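Local coordinates for protein aspartate--tRNA(Asp/Asn) ligase (Sulfolobus tokodaii, PDB 1WYD) that probably charges both tRNA(Asp) and tRNA(Asn) with L-aspartate, first activating the amino acid with ATP to form Asp-AMP, at residues 21-35 and 38-52. Residues are numbered along the deposited sequence; the frame is centred on the assembly and turned at random.
Sequences WAGWVHLLRDLGGKK and ILRDKTGLGQVVVDK
W24 pairs with R40, V25 with L39 and K35 with V50 in an antiparallel beta meander, the first three strands of the OB-fold nucleic acid binding domain, the domain that in this family binds the tRNA anticodon. Strand 18-31 turns back through a type I' turn into strand 34-41, which turns again at D41-G44 into strand 44-50. The W24 N to R40 O bond is short, 2.7 Å, and nearly straight. Past the V25-L39 pair, a classic beta bulge sets H26 and L27 opposite I38. Both of their backbone N-H groups share I38 O, with H26 N at 2.8 Å and L27 N at 3.2 Å. The bulge turns the H26 side chain toward the second strand. Its CG lies anti to the backbone N (chi1 -164°), and the imidazole edge meets R40. R40 grips H26 ND1 side-on with two nitrogens, NE at 3.1 Å and NH2 at 3.3 Å. ND1 lies in the guanidinium plane, and the two flat groups stand 76° apart. R40 NH2 also forms a salt bridge to E66. L45 CD2 sits over one face of the H26 ring, 3.6 Å from its centroid, a CH-pi contact. With an alanine at H26, R40 NE would probably lose this acceptor and L45 CD2 the ring beneath it. The guanidinium also lies over W24 CB, nearly parallel to the indole, and W24 NE1 bonds G390 O of the second subunit. On the other face of the sheet, L39 CD2 packs on W21 CB, and both side chains reach V71 of strand 68-77. The edge of the W21 indole meets strand 44-50, where CE3 lies 4.0 Å from V48 CG1.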
ATOM      1  N   TRP B  21     -24.778   4.903  22.327  1.00 54.45           N
ATOM      2  CA  TRP B  21     -24.532   4.675  20.910  1.00 53.15           C
ATOM      3  C   TRP B  21     -24.232   5.989  20.219  1.00 52.51           C
ATOM      4  O   TRP B  21     -24.729   7.052  20.658  1.00 53.18           O
ATOM      5  CB  TRP B  21     -25.742   4.041  20.250  1.00 53.07           C
ATOM      6  CG  TRP B  21     -25.828   2.582  20.466  1.00 52.78           C
ATOM      7  CD1 TRP B  21     -24.900   1.792  21.051  1.00 52.46           C
ATOM      8  CD2 TRP B  21     -26.915   1.721  20.097  1.00 54.42           C
ATOM      9  NE1 TRP B  21     -25.325   0.487  21.062  1.00 52.05           N
ATOM     10  CE2 TRP B  21     -26.568   0.417  20.498  1.00 52.11           C
ATOM     11  CE3 TRP B  21     -28.157   1.924  19.470  1.00 54.28           C
ATOM     12  CZ2 TRP B  21     -27.405  -0.677  20.302  1.00 54.27           C
ATOM     13  CZ3 TRP B  21     -28.985   0.844  19.270  1.00 54.45           C
ATOM     14  CH2 TRP B  21     -28.611  -0.447  19.682  1.00 55.80           C
ATOM     15  N   ALA B  22     -23.418   5.929  19.157  1.00 50.67           N
ATOM     16  CA  ALA B  22     -23.290   7.073  18.236  1.00 49.15           C
ATOM     17  C   ALA B  22     -23.371   6.621  16.781  1.00 47.89           C
ATOM     18  O   ALA B  22     -22.984   5.488  16.438  1.00 47.70           O
ATOM     19  CB  ALA B  22     -22.011   7.874  18.488  1.00 48.69           C
ATOM     20  N   GLY B  23     -23.886   7.494  15.929  1.00 45.73           N
ATOM     21  CA  GLY B  23     -23.957   7.146  14.531  1.00 44.36           C
ATOM     22  C   GLY B  23     -24.945   7.932  13.720  1.00 43.32           C
ATOM     23  O   GLY B  23     -25.288   9.052  14.065  1.00 43.72           O
ATOM     24  N   TRP B  24     -25.387   7.306  12.634  1.00 42.86           N
ATOM     25  CA  TRP B  24     -26.232   7.913  11.624  1.00 41.96           C
ATOM     26  C   TRP B  24     -27.681   7.457  11.738  1.00 41.68           C
ATOM     27  O   TRP B  24     -27.983   6.274  11.920  1.00 41.14           O
ATOM     28  CB  TRP B  24     -25.688   7.574  10.228  1.00 42.03           C
ATOM     29  CG  TRP B  24     -24.440   8.314   9.851  1.00 41.31           C
ATOM     30  CD1 TRP B  24     -24.359   9.558   9.257  1.00 40.55           C
ATOM     31  CD2 TRP B  24     -23.096   7.895  10.073  1.00 41.80           C
ATOM     32  NE1 TRP B  24     -23.041   9.921   9.085  1.00 39.84           N
ATOM     33  CE2 TRP B  24     -22.240   8.930   9.581  1.00 41.64           C
ATOM     34  CE3 TRP B  24     -22.510   6.742  10.611  1.00 42.57           C
ATOM     35  CZ2 TRP B  24     -20.852   8.827   9.594  1.00 40.00           C
ATOM     36  CZ3 TRP B  24     -21.112   6.654  10.644  1.00 42.74           C
ATOM     37  CH2 TRP B  24     -20.306   7.682  10.134  1.00 42.43           C
ATOM     38  N   VAL B  25     -28.575   8.424  11.637  1.00 41.94           N
ATOM     39  CA  VAL B  25     -29.990   8.182  11.446  1.00 41.44           C
ATOM     40  C   VAL B  25     -30.225   7.483  10.109  1.00 42.08           C
ATOM     41  O   VAL B  25     -30.298   8.124   9.058  1.00 40.89           O
ATOM     42  CB  VAL B  25     -30.763   9.500  11.505  1.00 41.92           C
ATOM     43  CG1 VAL B  25     -32.259   9.286  11.182  1.00 40.49           C
ATOM     44  CG2 VAL B  25     -30.566  10.171  12.906  1.00 42.40           C
ATOM     45  N   HIS B  26     -30.369   6.155  10.175  1.00 42.26           N
ATOM     46  CA  HIS B  26     -30.677   5.325   9.007  1.00 42.38           C
ATOM     47  C   HIS B  26     -32.149   5.379   8.543  1.00 43.43           C
ATOM     48  O   HIS B  26     -32.427   5.480   7.338  1.00 43.21           O
ATOM     49  CB  HIS B  26     -30.305   3.873   9.328  1.00 42.54           C
ATOM     50  CG  HIS B  26     -30.212   3.002   8.124  1.00 41.58           C
ATOM     51  ND1 HIS B  26     -29.079   2.940   7.343  1.00 41.58           N
ATOM     52  CD2 HIS B  26     -31.111   2.163   7.561  1.00 41.06           C
ATOM     53  CE1 HIS B  26     -29.291   2.097   6.348  1.00 40.95           C
ATOM     54  NE2 HIS B  26     -30.514   1.624   6.451  1.00 40.58           N
ATOM     55  N   LEU B  27     -33.081   5.239   9.490  1.00 44.47           N
ATOM     56  CA  LEU B  27     -34.516   5.299   9.217  1.00 46.15           C
ATOM     57  C   LEU B  27     -35.223   5.877  10.408  1.00 46.69           C
ATOM     58  O   LEU B  27     -34.721   5.818  11.526  1.00 47.15           O
ATOM     59  CB  LEU B  27     -35.139   3.920   8.971  1.00 46.80           C
ATOM     60  CG  LEU B  27     -35.043   3.297   7.597  1.00 49.28           C
ATOM     61  CD1 LEU B  27     -34.944   1.764   7.803  1.00 52.57           C
ATOM     62  CD2 LEU B  27     -36.220   3.696   6.706  1.00 49.30           C
ATOM     63  N   LEU B  28     -36.424   6.379  10.154  1.00 47.66           N
ATOM     64  CA  LEU B  28     -37.207   7.097  11.131  1.00 49.32           C
ATOM     65  C   LEU B  28     -38.666   6.695  10.862  1.00 50.59           C
ATOM     66  O   LEU B  28     -39.209   6.992   9.792  1.00 50.55           O
ATOM     67  CB  LEU B  28     -36.995   8.605  10.913  1.00 48.73           C
ATOM     68  CG  LEU B  28     -36.400   9.579  11.948  1.00 49.54           C
ATOM     69  CD1 LEU B  28     -35.509   8.946  13.043  1.00 44.52           C
ATOM     70  CD2 LEU B  28     -35.666  10.758  11.237  1.00 46.00           C
ATOM     71  N   ARG B  29     -39.282   5.967  11.799  1.00 52.29           N
ATOM     72  CA  ARG B  29     -40.708   5.653  11.691  1.00 54.05           C
ATOM     73  C   ARG B  29     -41.437   5.962  12.992  1.00 54.36           C
ATOM     74  O   ARG B  29     -40.829   6.023  14.064  1.00 53.67           O
ATOM     75  CB  ARG B  29     -40.964   4.212  11.214  1.00 54.89           C
ATOM     76  CG  ARG B  29     -40.218   3.790   9.928  1.00 59.27           C
ATOM     77  CD  ARG B  29     -40.841   4.281   8.588  1.00 67.77           C
ATOM     78  NE  ARG B  29     -39.839   4.333   7.497  1.00 72.30           N
ATOM     79  CZ  ARG B  29     -40.121   4.303   6.193  1.00 72.74           C
ATOM     80  NH1 ARG B  29     -41.374   4.233   5.776  1.00 75.34           N
ATOM     81  NH2 ARG B  29     -39.152   4.340   5.300  1.00 74.67           N
ATOM     82  N   ASP B  30     -42.742   6.192  12.881  1.00 55.54           N
ATOM     83  CA  ASP B  30     -43.596   6.458  14.041  1.00 56.54           C
ATOM     84  C   ASP B  30     -44.717   5.434  14.092  1.00 57.05           C
ATOM     85  O   ASP B  30     -45.427   5.234  13.104  1.00 57.36           O
ATOM     86  CB  ASP B  30     -44.171   7.877  13.984  1.00 56.46           C
ATOM     87  CG  ASP B  30     -43.119   8.919  14.192  1.00 57.01           C
ATOM     88  OD1 ASP B  30     -42.982   9.452  15.313  1.00 56.62           O
ATOM     89  OD2 ASP B  30     -42.345   9.240  13.283  1.00 59.27           O
ATOM     90  N   LEU B  31     -44.863   4.777  15.239  1.00 57.35           N
ATOM     91  CA  LEU B  31     -45.920   3.782  15.437  1.00 57.22           C
ATOM     92  C   LEU B  31     -46.384   3.760  16.894  1.00 57.51           C
ATOM     93  O   LEU B  31     -45.575   3.592  17.821  1.00 58.05           O
ATOM     94  CB  LEU B  31     -45.449   2.410  14.985  1.00 56.53           C
ATOM     95  CG  LEU B  31     -46.468   1.275  15.003  1.00 56.74           C
ATOM     96  CD1 LEU B  31     -47.485   1.359  13.822  1.00 54.58           C
ATOM     97  CD2 LEU B  31     -45.722  -0.056  15.005  1.00 56.18           C
ATOM     98  N   GLY B  32     -47.680   3.973  17.085  1.00 57.15           N
ATOM     99  CA  GLY B  32     -48.280   3.939  18.404  1.00 57.74           C
ATOM    100  C   GLY B  32     -47.810   5.058  19.323  1.00 58.16           C
ATOM    101  O   GLY B  32     -47.688   4.851  20.533  1.00 57.77           O
ATOM    102  N   GLY B  33     -47.581   6.253  18.760  1.00 58.08           N
ATOM    103  CA  GLY B  33     -47.014   7.352  19.517  1.00 57.95           C
ATOM    104  C   GLY B  33     -45.549   7.148  19.920  1.00 58.58           C
ATOM    105  O   GLY B  33     -44.989   7.963  20.648  1.00 58.62           O
ATOM    106  N   LYS B  34     -44.926   6.064  19.461  1.00 58.98           N
ATOM    107  CA  LYS B  34     -43.484   5.867  19.657  1.00 59.23           C
ATOM    108  C   LYS B  34     -42.705   6.168  18.381  1.00 58.57           C
ATOM    109  O   LYS B  34     -43.180   5.903  17.275  1.00 58.38           O
ATOM    110  CB  LYS B  34     -43.173   4.447  20.124  1.00 59.30           C
ATOM    111  CG  LYS B  34     -43.607   4.187  21.540  1.00 60.79           C
ATOM    112  CD  LYS B  34     -43.484   2.718  21.876  1.00 64.18           C
ATOM    113  CE  LYS B  34     -43.287   2.546  23.371  1.00 66.99           C
ATOM    114  NZ  LYS B  34     -44.190   3.442  24.174  1.00 67.83           N
ATOM    115  N   LYS B  35     -41.519   6.740  18.561  1.00 57.72           N
ATOM    116  CA  LYS B  35     -40.604   7.022  17.466  1.00 57.14           C
ATOM    117  C   LYS B  35     -39.538   5.945  17.419  1.00 56.17           C
ATOM    118  O   LYS B  35     -38.850   5.689  18.412  1.00 55.35           O
ATOM    119  CB  LYS B  35     -39.926   8.390  17.654  1.00 57.71           C
ATOM    120  CG  LYS B  35     -38.962   8.738  16.510  1.00 58.62           C
ATOM    121  CD  LYS B  35     -38.890  10.249  16.236  1.00 61.96           C
ATOM    122  CE  LYS B  35     -40.271  10.892  16.024  1.00 63.44           C
ATOM    123  NZ  LYS B  35     -40.696  10.925  14.594  1.00 65.20           N
ATOM    124  N   ILE B  38     -33.865   3.609  13.427  1.00 48.48           N
ATOM    125  CA  ILE B  38     -32.801   2.697  13.067  1.00 47.21           C
ATOM    126  C   ILE B  38     -31.520   3.557  12.963  1.00 47.28           C
ATOM    127  O   ILE B  38     -31.424   4.498  12.153  1.00 47.13           O
ATOM    128  CB  ILE B  38     -33.084   1.886  11.760  1.00 47.38           C
ATOM    129  CG1 ILE B  38     -34.430   1.145  11.763  1.00 47.18           C
ATOM    130  CG2 ILE B  38     -31.957   0.886  11.465  1.00 46.40           C
ATOM    131  CD1 ILE B  38     -34.804   0.391  13.028  1.00 50.61           C
ATOM    132  N   LEU B  39     -30.563   3.249  13.827  1.00 46.14           N
ATOM    133  CA  LEU B  39     -29.277   3.915  13.843  1.00 45.28           C
ATOM    134  C   LEU B  39     -28.248   3.047  13.146  1.00 45.30           C
ATOM    135  O   LEU B  39     -28.354   1.805  13.162  1.00 46.12           O
ATOM    136  CB  LEU B  39     -28.851   4.213  15.285  1.00 44.57           C
ATOM    137  CG  LEU B  39     -27.585   5.027  15.512  1.00 44.80           C
ATOM    138  CD1 LEU B  39     -27.833   6.510  15.246  1.00 41.59           C
ATOM    139  CD2 LEU B  39     -27.141   4.806  16.948  1.00 45.01           C
ATOM    140  N   ARG B  40     -27.260   3.691  12.514  1.00 44.80           N
ATOM    141  CA  ARG B  40     -26.172   2.987  11.816  1.00 43.72           C
ATOM    142  C   ARG B  40     -24.830   3.468  12.323  1.00 43.43           C
ATOM    143  O   ARG B  40     -24.624   4.674  12.470  1.00 44.20           O
ATOM    144  CB  ARG B  40     -26.222   3.251  10.310  1.00 43.34           C
ATOM    145  CG  ARG B  40     -25.209   2.428   9.554  1.00 41.25           C
ATOM    146  CD  ARG B  40     -24.913   2.876   8.148  1.00 39.69           C
ATOM    147  NE  ARG B  40     -26.044   3.609   7.632  1.00 43.72           N
ATOM    148  CZ  ARG B  40     -25.978   4.890   7.269  1.00 41.26           C
ATOM    149  NH1 ARG B  40     -24.813   5.523   7.312  1.00 30.11           N
ATOM    150  NH2 ARG B  40     -27.087   5.499   6.849  1.00 38.15           N
ATOM    151  N   ASP B  41     -23.937   2.527  12.587  1.00 42.83           N
ATOM    152  CA  ASP B  41     -22.543   2.777  12.949  1.00 42.71           C
ATOM    153  C   ASP B  41     -21.735   1.768  12.173  1.00 43.08           C
ATOM    154  O   ASP B  41     -22.313   0.996  11.392  1.00 43.32           O
ATOM    155  CB  ASP B  41     -22.281   2.765  14.480  1.00 42.19           C
ATOM    156  CG  ASP B  41     -22.246   1.337  15.115  1.00 43.39           C
ATOM    157  OD1 ASP B  41     -22.226   1.264  16.369  1.00 44.50           O
ATOM    158  OD2 ASP B  41     -22.214   0.259  14.488  1.00 42.28           O
ATOM    159  N   LYS B  42     -20.420   1.753  12.362  1.00 44.04           N
ATOM    160  CA  LYS B  42     -19.582   0.893  11.516  1.00 45.04           C
ATOM    161  C   LYS B  42     -19.854  -0.620  11.718  1.00 45.30           C
ATOM    162  O   LYS B  42     -19.526  -1.408  10.847  1.00 45.18           O
ATOM    163  CB  LYS B  42     -18.085   1.269  11.629  1.00 45.28           C
ATOM    164  CG  LYS B  42     -17.257   0.399  12.556  1.00 46.88           C
ATOM    165  CD  LYS B  42     -15.853   0.934  12.855  1.00 46.32           C
ATOM    166  CE  LYS B  42     -14.811   0.399  11.879  1.00 46.89           C
ATOM    167  NZ  LYS B  42     -14.492  -1.055  12.046  1.00 46.64           N
ATOM    168  N   THR B  43     -20.443  -1.024  12.855  1.00 46.13           N
ATOM    169  CA  THR B  43     -20.771  -2.467  13.078  1.00 46.52           C
ATOM    170  C   THR B  43     -22.112  -2.926  12.524  1.00 46.79           C
ATOM    171  O   THR B  43     -22.340  -4.124  12.363  1.00 46.91           O
ATOM    172  CB  THR B  43     -20.731  -2.861  14.559  1.00 46.57           C
ATOM    173  OG1 THR B  43     -21.734  -2.125  15.281  1.00 45.34           O
ATOM    174  CG2 THR B  43     -19.392  -2.519  15.192  1.00 44.89           C
ATOM    175  N   GLY B  44     -23.007  -1.973  12.268  1.00 47.19           N
ATOM    176  CA  GLY B  44     -24.246  -2.253  11.561  1.00 46.05           C
ATOM    177  C   GLY B  44     -25.365  -1.411  12.100  1.00 46.13           C
ATOM    178  O   GLY B  44     -25.160  -0.237  12.486  1.00 46.29           O
ATOM    179  N   LEU B  45     -26.543  -2.020  12.150  1.00 45.72           N
ATOM    180  CA  LEU B  45     -27.795  -1.313  12.370  1.00 45.76           C
ATOM    181  C   LEU B  45     -28.450  -1.727  13.670  1.00 46.55           C
ATOM    182  O   LEU B  45     -28.718  -2.910  13.888  1.00 47.26           O
ATOM    183  CB  LEU B  45     -28.742  -1.604  11.212  1.00 45.16           C
ATOM    184  CG  LEU B  45     -28.230  -1.209   9.835  1.00 46.01           C
ATOM    185  CD1 LEU B  45     -28.985  -1.936   8.732  1.00 44.81           C
ATOM    186  CD2 LEU B  45     -28.318   0.343   9.647  1.00 43.53           C
ATOM    187  N   GLY B  46     -28.691  -0.763  14.542  1.00 46.71           N
ATOM    188  CA  GLY B  46     -29.480  -0.993  15.724  1.00 47.99           C
ATOM    189  C   GLY B  46     -30.851  -0.350  15.648  1.00 48.72           C
ATOM    190  O   GLY B  46     -31.169   0.345  14.689  1.00 49.05           O
ATOM    191  N   GLN B  47     -31.665  -0.585  16.673  1.00 49.96           N
ATOM    192  CA  GLN B  47     -33.019  -0.030  16.766  1.00 50.52           C
ATOM    193  C   GLN B  47     -33.083   0.756  18.051  1.00 50.94           C
ATOM    194  O   GLN B  47     -32.785   0.218  19.111  1.00 51.28           O
ATOM    195  CB  GLN B  47     -34.066  -1.163  16.801  1.00 50.71           C
ATOM    196  CG  GLN B  47     -35.530  -0.736  16.919  1.00 51.00           C
ATOM    197  CD  GLN B  47     -36.498  -1.907  16.693  1.00 51.77           C
ATOM    198  OE1 GLN B  47     -37.056  -2.465  17.655  1.00 49.78           O
ATOM    199  NE2 GLN B  47     -36.700  -2.275  15.424  1.00 50.65           N
ATOM    200  N   VAL B  48     -33.454   2.025  17.968  1.00 51.44           N
ATOM    201  CA  VAL B  48     -33.690   2.783  19.175  1.00 52.21           C
ATOM    202  C   VAL B  48     -35.148   3.203  19.242  1.00 53.47           C
ATOM    203  O   VAL B  48     -35.779   3.457  18.219  1.00 54.01           O
ATOM    204  CB  VAL B  48     -32.618   3.947  19.452  1.00 52.31           C
ATOM    205  CG1 VAL B  48     -31.497   3.964  18.433  1.00 52.27           C
ATOM    206  CG2 VAL B  48     -33.228   5.354  19.669  1.00 49.84           C
ATOM    207  N   VAL B  49     -35.678   3.242  20.457  1.00 55.17           N
ATOM    208  CA  VAL B  49     -37.047   3.670  20.713  1.00 56.42           C
ATOM    209  C   VAL B  49     -37.047   4.954  21.573  1.00 57.14           C
ATOM    210  O   VAL B  49     -36.231   5.122  22.478  1.00 56.55           O
ATOM    211  CB  VAL B  49     -37.892   2.517  21.360  1.00 56.50           C
ATOM    212  CG1 VAL B  49     -39.405   2.778  21.243  1.00 57.27           C
ATOM    213  CG2 VAL B  49     -37.567   1.171  20.722  1.00 56.24           C
ATOM    214  N   VAL B  50     -37.942   5.870  21.231  1.00 58.97           N
ATOM    215  CA  VAL B  50     -38.173   7.082  22.001  1.00 61.32           C
ATOM    216  C   VAL B  50     -39.668   7.109  22.249  1.00 63.66           C
ATOM    217  O   VAL B  50     -40.443   7.393  21.330  1.00 63.80           O
ATOM    218  CB  VAL B  50     -37.788   8.381  21.226  1.00 60.78           C
ATOM    219  CG1 VAL B  50     -37.443   9.496  22.189  1.00 59.31           C
ATOM    220  CG2 VAL B  50     -36.636   8.146  20.259  1.00 60.15           C
ATOM    221  N   ASP B  51     -40.086   6.787  23.473  1.00 66.77           N
ATOM    222  CA  ASP B  51     -41.505   6.865  23.801  1.00 69.37           C
ATOM    223  C   ASP B  51     -41.903   8.299  24.109  1.00 70.49           C
ATOM    224  O   ASP B  51     -41.043   9.170  24.270  1.00 70.20           O
ATOM    225  CB  ASP B  51     -41.960   5.855  24.883  1.00 70.16           C
ATOM    226  CG  ASP B  51     -41.083   5.851  26.119  1.00 73.02           C
ATOM    227  OD1 ASP B  51     -40.749   6.954  26.618  1.00 76.19           O
ATOM    228  OD2 ASP B  51     -40.707   4.779  26.679  1.00 76.20           O
ATOM    229  N   LYS B  52     -43.214   8.527  24.159  1.00 72.13           N
ATOM    230  CA  LYS B  52     -43.785   9.861  24.306  1.00 73.74           C
ATOM    231  C   LYS B  52     -43.220  10.670  25.476  1.00 73.99           C
ATOM    232  O   LYS B  52     -42.950  11.856  25.324  1.00 74.31           O
ATOM    233  CB  LYS B  52     -45.323   9.777  24.409  1.00 74.07           C
ATOM    234  CG  LYS B  52     -46.042   9.604  23.055  1.00 76.30           C
ATOM    235  CD  LYS B  52     -46.336  10.961  22.363  1.00 79.48           C
ATOM    236  CE  LYS B  52     -46.710  10.801  20.874  1.00 80.31           C
ATOM    237  NZ  LYS B  52     -47.063  12.105  20.204  1.00 81.59           N
TER
HETATM  238  O   HOH W   1     -22.543   2.987  18.275  1.00 47.42           O